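Local structure of OmpT protein (Vibrio cholerae serotype O1, 6EHD) at residues Gly206-Glu218 / Asp229-Val241. The protein probably acts as a general diffusion porin, a beta barrel in the outer membrane through which ions and other small solutes pass. The protein carries 1 engineered substitution. Sequence-based numbering, arbitrary orientation.
With C8E ((hydroxyethyloxy)tri(ethyloxy)octane), chain H; C8E ((hydroxyethyloxy)tri(ethyloxy)octane), chain K; C8E ((hydroxyethyloxy)tri(ethyloxy)octane), chain J.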
loop_
_atom_site.group_PDB
_atom_site.type_symbol
_atom_site.label_atom_id
_atom_site.label_comp_id
_atom_site.label_asym_id
_atom_site.label_seq_id
_atom_site.Cartn_x
_atom_site.Cartn_y
_atom_site.Cartn_z
ATOM N N GLY A 206 -13.279 22.192 -5.275
ATOM C CA GLY A 206 -14.075 21.997 -6.486
ATOM C C GLY A 206 -13.815 20.638 -7.120
ATOM O O GLY A 206 -14.015 19.589 -6.511
ATOM N N ASP A 207 -13.404 20.664 -8.373
ATOM C CA ASP A 207 -13.097 19.427 -9.102
ATOM C C ASP A 207 -11.648 18.952 -8.842
ATOM O O ASP A 207 -11.244 17.951 -9.463
ATOM C CB ASP A 207 -13.270 19.695 -10.623
ATOM C CG ASP A 207 -14.771 19.863 -11.019
ATOM O OD1 ASP A 207 -15.575 19.149 -10.467
ATOM O OD2 ASP A 207 -15.053 20.686 -11.864
ATOM N N ALA A 208 -10.893 19.647 -7.961
ATOM C CA ALA A 208 -9.462 19.333 -7.701
ATOM C C ALA A 208 -9.233 18.686 -6.356
ATOM O O ALA A 208 -9.936 19.010 -5.348
ATOM C CB ALA A 208 -8.569 20.585 -7.860
ATOM N N LEU A 209 -8.208 17.808 -6.285
ATOM C CA LEU A 209 -7.727 17.247 -5.002
ATOM C C LEU A 209 -6.230 17.456 -5.002
ATOM O O LEU A 209 -5.580 17.162 -6.034
ATOM C CB LEU A 209 -8.059 15.755 -4.927
ATOM C CG LEU A 209 -7.360 14.956 -3.821
ATOM C CD1 LEU A 209 -7.895 15.473 -2.490
ATOM C CD2 LEU A 209 -7.603 13.452 -3.983
ATOM N N ILE A 210 -5.661 18.037 -3.931
ATOM C CA ILE A 210 -4.148 18.122 -3.839
ATOM C C ILE A 210 -3.695 17.513 -2.531
ATOM O O ILE A 210 -4.291 17.783 -1.466
ATOM C CB ILE A 210 -3.643 19.581 -3.897
ATOM C CG1 ILE A 210 -4.143 20.211 -5.223
ATOM C CG2 ILE A 210 -2.116 19.589 -3.885
ATOM C CD1 ILE A 210 -3.671 21.648 -5.497
ATOM N N GLY A 211 -2.659 16.685 -2.576
ATOM C CA GLY A 211 -2.154 16.041 -1.388
ATOM C C GLY A 211 -0.646 16.149 -1.232
ATOM O O GLY A 211 0.112 16.095 -2.238
ATOM N N VAL A 212 -0.208 16.186 0.035
ATOM C CA VAL A 212 1.191 16.144 0.395
ATOM C C VAL A 212 1.407 15.171 1.536
ATOM O O VAL A 212 0.706 15.225 2.552
ATOM C CB VAL A 212 1.768 17.585 0.798
ATOM C CG1 VAL A 212 3.224 17.483 1.202
ATOM C CG2 VAL A 212 1.515 18.560 -0.324
ATOM N N THR A 213 2.444 14.314 1.430
ATOM C CA THR A 213 2.868 13.421 2.509
ATOM C C THR A 213 4.395 13.544 2.764
ATOM O O THR A 213 5.228 13.509 1.801
ATOM C CB THR A 213 2.590 11.915 2.224
ATOM O OG1 THR A 213 1.181 11.676 2.026
ATOM C CG2 THR A 213 3.194 10.995 3.314
ATOM N N TYR A 214 4.738 13.756 4.062
ATOM C CA TYR A 214 6.089 13.593 4.530
ATOM C C TYR A 214 6.265 12.215 5.181
ATOM O O TYR A 214 5.434 11.822 6.048
ATOM C CB TYR A 214 6.383 14.687 5.573
ATOM C CG TYR A 214 6.353 16.150 5.183
ATOM C CD1 TYR A 214 6.562 16.577 3.860
ATOM C CD2 TYR A 214 6.312 17.163 6.182
ATOM C CE1 TYR A 214 6.533 17.933 3.491
ATOM C CE2 TYR A 214 6.381 18.498 5.822
ATOM C CZ TYR A 214 6.580 18.896 4.474
ATOM O OH TYR A 214 6.690 20.251 4.124
ATOM N N TYR A 215 7.326 11.483 4.905
ATOM C CA TYR A 215 7.617 10.214 5.574
ATOM C C TYR A 215 9.125 10.228 6.017
ATOM O O TYR A 215 10.009 10.725 5.305
ATOM C CB TYR A 215 7.397 8.915 4.615
ATOM C CG TYR A 215 6.358 7.935 5.059
ATOM C CD1 TYR A 215 6.640 6.991 6.102
ATOM C CD2 TYR A 215 5.082 7.885 4.487
ATOM C CE1 TYR A 215 5.693 6.089 6.546
ATOM C CE2 TYR A 215 4.119 6.982 4.904
ATOM C CZ TYR A 215 4.379 6.101 5.969
ATOM O OH TYR A 215 3.409 5.202 6.428
ATOM N N ASN A 216 9.393 9.678 7.178
ATOM C CA ASN A 216 10.741 9.270 7.581
ATOM C C ASN A 216 10.726 7.762 7.867
ATOM O O ASN A 216 9.755 7.223 8.422
ATOM C CB ASN A 216 11.220 9.959 8.882
ATOM C CG ASN A 216 11.877 11.361 8.657
ATOM O OD1 ASN A 216 12.465 11.741 7.568
ATOM N ND2 ASN A 216 11.849 12.141 9.732
ATOM N N ALA A 217 11.860 7.126 7.587
ATOM C CA ALA A 217 12.070 5.772 8.076
ATOM C C ALA A 217 13.541 5.585 8.486
ATOM O O ALA A 217 14.424 6.284 7.972
ATOM C CB ALA A 217 11.706 4.703 7.066
ATOM N N GLU A 218 13.720 4.653 9.423
ATOM C CA GLU A 218 15.096 4.222 9.889
ATOM C C GLU A 218 15.197 2.738 9.849
ATOM O O GLU A 218 14.341 2.029 10.429
ATOM C CB GLU A 218 15.408 4.710 11.350
ATOM C CG GLU A 218 16.866 4.299 11.794
ATOM C CD GLU A 218 17.344 5.143 12.973
ATOM O OE1 GLU A 218 17.734 6.302 12.716
ATOM O OE2 GLU A 218 17.370 4.642 14.114
ATOM N N ASP A 229 18.879 6.105 7.161
ATOM C CA ASP A 229 17.727 7.013 7.336
ATOM C C ASP A 229 17.175 7.356 5.953
ATOM O O ASP A 229 17.980 7.595 5.002
ATOM C CB ASP A 229 18.127 8.310 8.054
ATOM C CG ASP A 229 18.342 8.104 9.593
ATOM O OD1 ASP A 229 17.936 7.079 10.172
ATOM O OD2 ASP A 229 18.906 9.011 10.213
ATOM N N GLU A 230 15.835 7.385 5.834
ATOM C CA GLU A 230 15.188 7.885 4.599
ATOM C C GLU A 230 14.307 9.102 4.936
ATOM O O GLU A 230 13.543 9.051 5.921
ATOM C CB GLU A 230 14.281 6.758 4.029
ATOM C CG GLU A 230 14.969 5.499 3.597
ATOM C CD GLU A 230 13.968 4.458 3.025
ATOM O OE1 GLU A 230 12.977 4.130 3.683
ATOM O OE2 GLU A 230 14.177 3.978 1.895
ATOM N N ASP A 231 14.389 10.143 4.122
ATOM C CA ASP A 231 13.535 11.342 4.238
ATOM C C ASP A 231 12.770 11.448 2.888
ATOM O O ASP A 231 13.422 11.542 1.766
ATOM C CB ASP A 231 14.449 12.608 4.349
ATOM C CG ASP A 231 15.410 12.602 5.570
ATOM O OD1 ASP A 231 15.227 11.889 6.602
ATOM O OD2 ASP A 231 16.282 13.515 5.527
ATOM N N ALA A 232 11.414 11.565 2.933
ATOM C CA ALA A 232 10.622 11.449 1.685
ATOM C C ALA A 232 9.499 12.479 1.626
ATOM O O ALA A 232 8.882 12.776 2.693
ATOM C CB ALA A 232 10.030 10.023 1.589
ATOM N N ILE A 233 9.287 13.043 0.436
ATOM C CA ILE A 233 8.174 13.938 0.187
ATOM C C ILE A 233 7.427 13.436 -1.088
ATOM O O ILE A 233 8.056 13.107 -2.101
ATOM C CB ILE A 233 8.581 15.411 0.049
ATOM C CG1 ILE A 233 7.349 16.305 -0.108
ATOM C CG2 ILE A 233 9.570 15.623 -1.100
ATOM C CD1 ILE A 233 7.588 17.823 -0.168
ATOM N N SER A 234 6.086 13.463 -1.021
ATOM C CA SER A 234 5.186 13.151 -2.135
ATOM C C SER A 234 4.176 14.314 -2.271
ATOM O O SER A 234 3.541 14.751 -1.274
ATOM C CB SER A 234 4.425 11.821 -1.852
ATOM O OG SER A 234 5.334 10.749 -1.593
ATOM N N VAL A 235 4.083 14.880 -3.489
ATOM C CA VAL A 235 3.182 16.004 -3.854
ATOM C C VAL A 235 2.367 15.520 -5.054
ATOM O O VAL A 235 2.941 15.271 -6.106
ATOM C CB VAL A 235 3.956 17.287 -4.222
ATOM C CG1 VAL A 235 2.969 18.392 -4.358
ATOM C CG2 VAL A 235 4.931 17.608 -3.148
ATOM N N ALA A 236 1.064 15.462 -4.946
ATOM C CA ALA A 236 0.249 14.815 -6.022
ATOM C C ALA A 236 -1.126 15.473 -6.086
ATOM O O ALA A 236 -1.609 16.113 -5.150
ATOM C CB ALA A 236 0.117 13.299 -5.803
ATOM N N GLY A 237 -1.812 15.269 -7.221
ATOM C CA GLY A 237 -3.196 15.764 -7.375
ATOM C C GLY A 237 -4.010 15.062 -8.440
ATOM O O GLY A 237 -3.457 14.359 -9.311
ATOM N N THR A 238 -5.312 15.365 -8.389
ATOM C CA THR A 238 -6.259 14.867 -9.417
ATOM C C THR A 238 -7.189 15.965 -9.815
ATOM O O THR A 238 -7.452 16.906 -9.016
ATOM C CB THR A 238 -7.079 13.656 -8.903
ATOM O OG1 THR A 238 -8.059 14.027 -7.930
ATOM C CG2 THR A 238 -6.233 12.492 -8.372
ATOM N N TYR A 239 -7.725 15.875 -11.029
ATOM C CA TYR A 239 -8.656 16.908 -11.520
ATOM C C TYR A 239 -9.712 16.253 -12.397
ATOM O O TYR A 239 -9.362 15.639 -13.420
ATOM C CB TYR A 239 -7.961 17.992 -12.299
ATOM C CG TYR A 239 -8.778 19.274 -12.389
ATOM C CD1 TYR A 239 -9.773 19.459 -13.406
ATOM C CD2 TYR A 239 -8.614 20.306 -11.465
ATOM C CE1 TYR A 239 -10.563 20.632 -13.459
ATOM C CE2 TYR A 239 -9.434 21.448 -11.504
ATOM C CZ TYR A 239 -10.391 21.596 -12.521
ATOM O OH TYR A 239 -11.165 22.728 -12.552
ATOM N N LYS A 240 -10.987 16.430 -12.011
ATOM C CA LYS A 240 -12.124 15.899 -12.822
ATOM C C LYS A 240 -12.415 16.870 -13.984
ATOM O O LYS A 240 -12.992 17.954 -13.749
ATOM C CB LYS A 240 -13.336 15.816 -11.847
ATOM C CG LYS A 240 -14.612 15.205 -12.387
ATOM C CD LYS A 240 -15.543 14.690 -11.278
ATOM C CE LYS A 240 -16.410 13.556 -11.789
ATOM N NZ LYS A 240 -17.660 13.447 -10.989
ATOM N N VAL A 241 -11.953 16.526 -15.180
ATOM C CA VAL A 241 -12.112 17.348 -16.370
ATOM C C VAL A 241 -13.456 17.149 -17.097
ATOM O O VAL A 241 -13.756 17.946 -18.010
ATOM C CB VAL A 241 -10.975 17.197 -17.376
ATOM C CG1 VAL A 241 -9.658 17.644 -16.766
ATOM C CG2 VAL A 241 -10.827 15.752 -17.914
HETATM C C1 C8E H . -11.145 26.872 -11.821
HETATM C C2 C8E H . -9.794 27.206 -11.213
HETATM C C3 C8E H . -9.625 26.514 -9.862
HETATM C C4 C8E H . -8.161 26.231 -9.487
HETATM C C5 C8E H . -7.968 24.803 -8.968
HETATM C C6 C8E H . -6.498 24.391 -9.019
HETATM C C7 C8E H . -6.072 23.946 -10.416
HETATM C C8 C8E H . -4.670 23.345 -10.447
HETATM O O9 C8E H . -4.720 21.904 -10.523
HETATM C C10 C8E H . -4.901 21.236 -9.269
HETATM C C11 C8E H . -4.537 19.744 -9.312
HETATM O O12 C8E H . -4.158 19.354 -10.614
HETATM C C13 C8E H . -3.904 17.955 -10.873
HETATM C C14 C8E H . -3.193 17.884 -12.196
HETATM O O15 C8E H . -3.612 16.805 -12.981
HETATM C C16 C8E H . -3.134 16.813 -14.352
HETATM C C1 C8E K . 5.663 14.491 16.869
HETATM C C2 C8E K . 6.366 13.320 17.546
HETATM C C3 C8E K . 7.411 12.731 16.641
HETATM C C4 C8E K . 7.516 11.254 16.879
HETATM C C5 C8E K . 8.697 10.735 16.160
HETATM C C6 C8E K . 8.814 9.239 16.289
HETATM C C7 C8E K . 9.881 8.844 15.302
HETATM C C8 C8E K . 10.203 7.370 15.232
HETATM O O9 C8E K . 11.126 7.280 14.134
HETATM C C10 C8E K . 10.560 6.966 12.873
HETATM C C11 C8E K . 11.295 7.705 11.758
HETATM O O12 C8E K . 12.689 7.453 11.876
HETATM C C1 C8E J . 4.196 16.867 16.062
HETATM C C2 C8E J . 3.329 15.996 15.191
HETATM C C3 C8E J . 2.170 16.818 14.655
HETATM C C4 C8E J . 1.759 16.362 13.274
HETATM C C5 C8E J . 0.289 16.625 13.014
HETATM C C6 C8E J . -0.003 17.397 11.760
HETATM C C7 C8E J . 0.768 18.694 11.536
HETATM C C8 C8E J . -0.102 19.659 10.695
HETATM O O9 C8E J . -0.430 19.014 9.483
HETATM C C10 C8E J . -0.963 19.769 8.400
HETATM C C11 C8E J . -0.851 18.809 7.223
HETATM O O12 C8E J . 0.342 19.111 6.481
HETATM C C13 C8E J . 0.692 18.130 5.521
HETATM C C14 C8E J . 2.184 18.146 5.314
HETATM O O15 C8E J . 2.691 19.262 4.565
HETATM C C16 C8E J . 2.167 20.549 4.649
HETATM C C17 C8E J . 3.265 21.525 4.241
HETATM O O18 C8E J . 2.909 22.277 3.102
HETATM C C19 C8E J . 2.019 23.352 3.361
HETATM C C20 C8E J . 1.792 23.805 1.939
HETATM O O21 C8E J . 1.110 22.861 1.104
HETATM O O HOH W 1 -10.443 15.307 -8.582
HETATM O O HOH W 2 -12.611 23.381 -9.837
HETATM O O HOH W 3 -13.474 22.223 -13.612
HETATM O O HOH W 4 6.325 10.898 0.963
#
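Tyr239 lays its ring against Asp207 and Ala208 at the beginning of strand 208-218. With CG anti to the backbone N (chi1 -160°), the ring leans across to the start of the neighbouring strand, where Asp207, just before it, sets CB over one face, 4.2 Å from the ring centroid, in a CH-pi contact. Ala208 CB meets the same ring obliquely, 3.6 Å from Tyr239 CD2, and two waters join Tyr239 OH to Asp207, one at its N and one at its OD2. Farther along this face, Ile233 runs beside Tyr214 and sets its CD1 in the plane of the ring, 3.8 Å from CE1, while an ether oxygen of a detergent molecule lies over one face of the Tyr214 ring, toward its rim. At the far end the carboxylates of Glu218 and Asp229 lie nearly coplanar, OE1 2.7 Å from OD1, so one of them probably carries a proton.

On the face of Leu209, Thr213, Glu230, Ser234 and Thr238, Leu209 and Thr238 lie side by side, and Thr238 OG1 shares a water with Asp207 O. Another water links Ser234 OG to Thr213 O, and Glu230 salt-bridges Arg109. Eleven backbone hydrogen bonds hold the antiparallel hairpin, a typical wall element of a porin barrel.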